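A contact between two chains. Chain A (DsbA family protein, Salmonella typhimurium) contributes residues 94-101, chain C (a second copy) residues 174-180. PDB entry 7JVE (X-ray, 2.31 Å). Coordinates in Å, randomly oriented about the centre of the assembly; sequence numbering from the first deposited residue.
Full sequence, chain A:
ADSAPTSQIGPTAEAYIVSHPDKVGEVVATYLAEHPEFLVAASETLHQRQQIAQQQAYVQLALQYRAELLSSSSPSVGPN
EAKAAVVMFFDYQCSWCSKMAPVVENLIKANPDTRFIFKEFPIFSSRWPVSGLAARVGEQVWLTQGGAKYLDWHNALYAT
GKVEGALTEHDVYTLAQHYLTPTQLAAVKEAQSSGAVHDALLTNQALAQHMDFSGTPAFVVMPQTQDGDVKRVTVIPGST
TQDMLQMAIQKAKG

Chain A, residues 94-101: CSWCSKMA
Chain C, residues 174-180: TLAQHYL

The first turns of a chain A helix pack against residues 175 to 179 of chain C, where a helix that begins earlier runs on into the segment carrying His C178 and Tyr C179, burying 322 Å² in all; the backbones come nearest where the CA atoms of Trp A96 and His C178 lie 6.2 Å apart. Cys A94 (phi/psi -70/115, chi1 t) is the N-cap, and its O accepts from Ser A98 N at 3.0 Å. It makes no contact with the chain C stretch.

From Ser A95 onward the backbone is helical, with phi between -86° and -54° and psi between -50° and -15°; Lys A99 N bonds to Ser A95 O at 3.2 Å and Met A100 N to Trp A96 O at 2.9 Å. Ser A95 (chi1 p) points toward chain C and brings OG to 3.1 Å from Tyr C179 OH. A water links the same OG, at 3.2 Å, to His C178 O, to which it donates, also at 3.2 Å. Tyr C179 (phi/psi -122/-17, chi1 m, chi2 88°) starts sideways, yet its side chain extends far enough to bring OH beside the start of the chain A helix. In chain C, His C178 N bonds to Leu C175 O (3.0 Å) and Tyr C179 N to Ala C176 O (2.8 Å).

Trp A96 (chi1 p, chi2 101°) sets its CA-to-CB bond toward chain C, but the end of its indole leads away. Leu C175 (phi/psi -77/-40, chi1 t, chi2 p) covers one face of that ring, CD1 lying 4.0 Å from Trp A96 CG, while Tyr C179 OH approaches Trp A96 CE3 obliquely at 3.4 Å. The CB of Trp A96 also packs 4.4 Å from Tyr C179 CE1.

Cys A97 points away and Ser A98 is out of reach, so contact resumes at Lys A99 (chi1 m, chi2 -102°, chi3 and chi4 t), which meets the imidazole with its aliphatic base, CB being 3.4 Å from His C178 ND1. Met A100 (m, m, m), directed sideways, places SD 4.1 Å from His C178 NE2 and 5.0 Å from that ring's centroid, an oblique sulfur-aromatic approach. His C178 (phi/psi -84/-6, chi1 m, chi2 -56°) thus touches Trp A96, Lys A99 and Met A100.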

# COMPACT_ATOMS: atom_id res chain seq x y z
N CYS A 94 7.50 9.18 16.13
CA CYS A 94 6.43 8.83 15.20
C CYS A 94 6.12 10.02 14.31
O CYS A 94 5.64 11.06 14.79
CB CYS A 94 5.21 8.40 16.00
SG CYS A 94 3.85 8.05 14.97
N SER A 95 6.36 9.88 13.00
CA SER A 95 6.23 11.03 12.10
C SER A 95 4.78 11.50 11.96
O SER A 95 4.55 12.70 11.81
CB SER A 95 6.82 10.70 10.71
OG SER A 95 6.12 9.67 10.04
N TRP A 96 3.79 10.60 12.03
CA TRP A 96 2.43 11.12 11.93
C TRP A 96 1.86 11.59 13.27
O TRP A 96 0.97 12.46 13.27
CB TRP A 96 1.51 10.10 11.26
CG TRP A 96 1.10 8.92 12.10
CD1 TRP A 96 -0.09 8.75 12.75
CD2 TRP A 96 1.86 7.73 12.32
NE1 TRP A 96 -0.11 7.53 13.39
CE2 TRP A 96 1.08 6.88 13.14
CE3 TRP A 96 3.13 7.29 11.91
CZ2 TRP A 96 1.52 5.62 13.56
CZ3 TRP A 96 3.57 6.02 12.33
CH2 TRP A 96 2.77 5.20 13.15
N CYS A 97 2.37 11.08 14.40
CA CYS A 97 2.06 11.70 15.69
C CYS A 97 2.52 13.15 15.70
O CYS A 97 1.81 14.05 16.16
CB CYS A 97 2.76 10.97 16.83
SG CYS A 97 2.19 9.30 17.08
N SER A 98 3.74 13.37 15.21
CA SER A 98 4.25 14.72 15.08
C SER A 98 3.27 15.58 14.29
O SER A 98 2.88 16.67 14.74
CB SER A 98 5.62 14.68 14.41
OG SER A 98 6.19 15.97 14.36
N LYS A 99 2.83 15.11 13.11
CA LYS A 99 1.95 15.94 12.29
C LYS A 99 0.56 16.10 12.90
O LYS A 99 -0.16 17.02 12.51
CB LYS A 99 1.81 15.39 10.87
CG LYS A 99 3.14 15.06 10.22
CD LYS A 99 3.51 16.15 9.27
CE LYS A 99 4.71 15.76 8.42
NZ LYS A 99 4.80 16.67 7.25
N MET A 100 0.18 15.23 13.83
CA MET A 100 -1.09 15.37 14.54
C MET A 100 -1.02 16.39 15.66
O MET A 100 -2.08 16.81 16.16
CB MET A 100 -1.50 14.01 15.11
CG MET A 100 -2.10 13.07 14.08
SD MET A 100 -3.78 13.58 13.68
CE MET A 100 -4.51 13.51 15.30
N ALA A 101 0.17 16.80 16.08
CA ALA A 101 0.28 17.69 17.23
C ALA A 101 -0.57 18.94 17.10
O ALA A 101 -1.23 19.32 18.08
CB ALA A 101 1.76 18.02 17.49
N THR C 174 -6.94 10.03 5.37
CA THR C 174 -6.63 10.78 6.59
C THR C 174 -5.17 10.61 6.99
O THR C 174 -4.55 11.56 7.46
CB THR C 174 -7.58 10.34 7.71
OG1 THR C 174 -8.93 10.55 7.29
CG2 THR C 174 -7.32 11.16 8.98
N LEU C 175 -4.59 9.43 6.76
CA LEU C 175 -3.18 9.24 7.05
C LEU C 175 -2.30 9.88 5.96
O LEU C 175 -1.29 10.51 6.27
CB LEU C 175 -2.88 7.75 7.18
CG LEU C 175 -1.44 7.32 7.46
CD1 LEU C 175 -0.94 7.95 8.79
CD2 LEU C 175 -1.34 5.77 7.48
N ALA C 176 -2.71 9.73 4.70
CA ALA C 176 -1.94 10.21 3.56
C ALA C 176 -1.66 11.72 3.60
O ALA C 176 -0.64 12.16 3.10
CB ALA C 176 -2.67 9.85 2.26
N GLN C 177 -2.57 12.52 4.16
CA GLN C 177 -2.32 13.96 4.20
C GLN C 177 -1.01 14.29 4.93
O GLN C 177 -0.43 15.36 4.69
CB GLN C 177 -3.50 14.70 4.86
CG GLN C 177 -3.63 14.40 6.36
CD GLN C 177 -4.87 15.02 7.02
OE1 GLN C 177 -5.31 16.12 6.64
NE2 GLN C 177 -5.43 14.33 8.01
N HIS C 178 -0.53 13.40 5.80
CA HIS C 178 0.73 13.63 6.49
C HIS C 178 1.94 13.22 5.67
O HIS C 178 3.07 13.48 6.11
CB HIS C 178 0.73 12.87 7.83
CG HIS C 178 -0.48 13.13 8.67
ND1 HIS C 178 -0.87 14.40 9.04
CD2 HIS C 178 -1.42 12.29 9.16
CE1 HIS C 178 -1.98 14.33 9.75
NE2 HIS C 178 -2.34 13.05 9.83
N TYR C 179 1.74 12.61 4.50
CA TYR C 179 2.85 12.09 3.71
C TYR C 179 2.94 12.66 2.32
O TYR C 179 4.00 12.56 1.70
CB TYR C 179 2.77 10.56 3.61
CG TYR C 179 3.02 9.92 4.94
CD1 TYR C 179 1.97 9.71 5.83
CD2 TYR C 179 4.31 9.57 5.33
CE1 TYR C 179 2.20 9.14 7.07
CE2 TYR C 179 4.56 9.02 6.58
CZ TYR C 179 3.50 8.80 7.45
OH TYR C 179 3.75 8.24 8.70
N LEU C 180 1.87 13.27 1.81
CA LEU C 180 1.86 13.86 0.48
C LEU C 180 1.52 15.34 0.61
O LEU C 180 0.82 15.75 1.54
CB LEU C 180 0.83 13.15 -0.42
CG LEU C 180 1.15 11.69 -0.77
CD1 LEU C 180 0.22 11.14 -1.84
CD2 LEU C 180 2.59 11.57 -1.22
O HOH W 1 4.34 11.85 8.59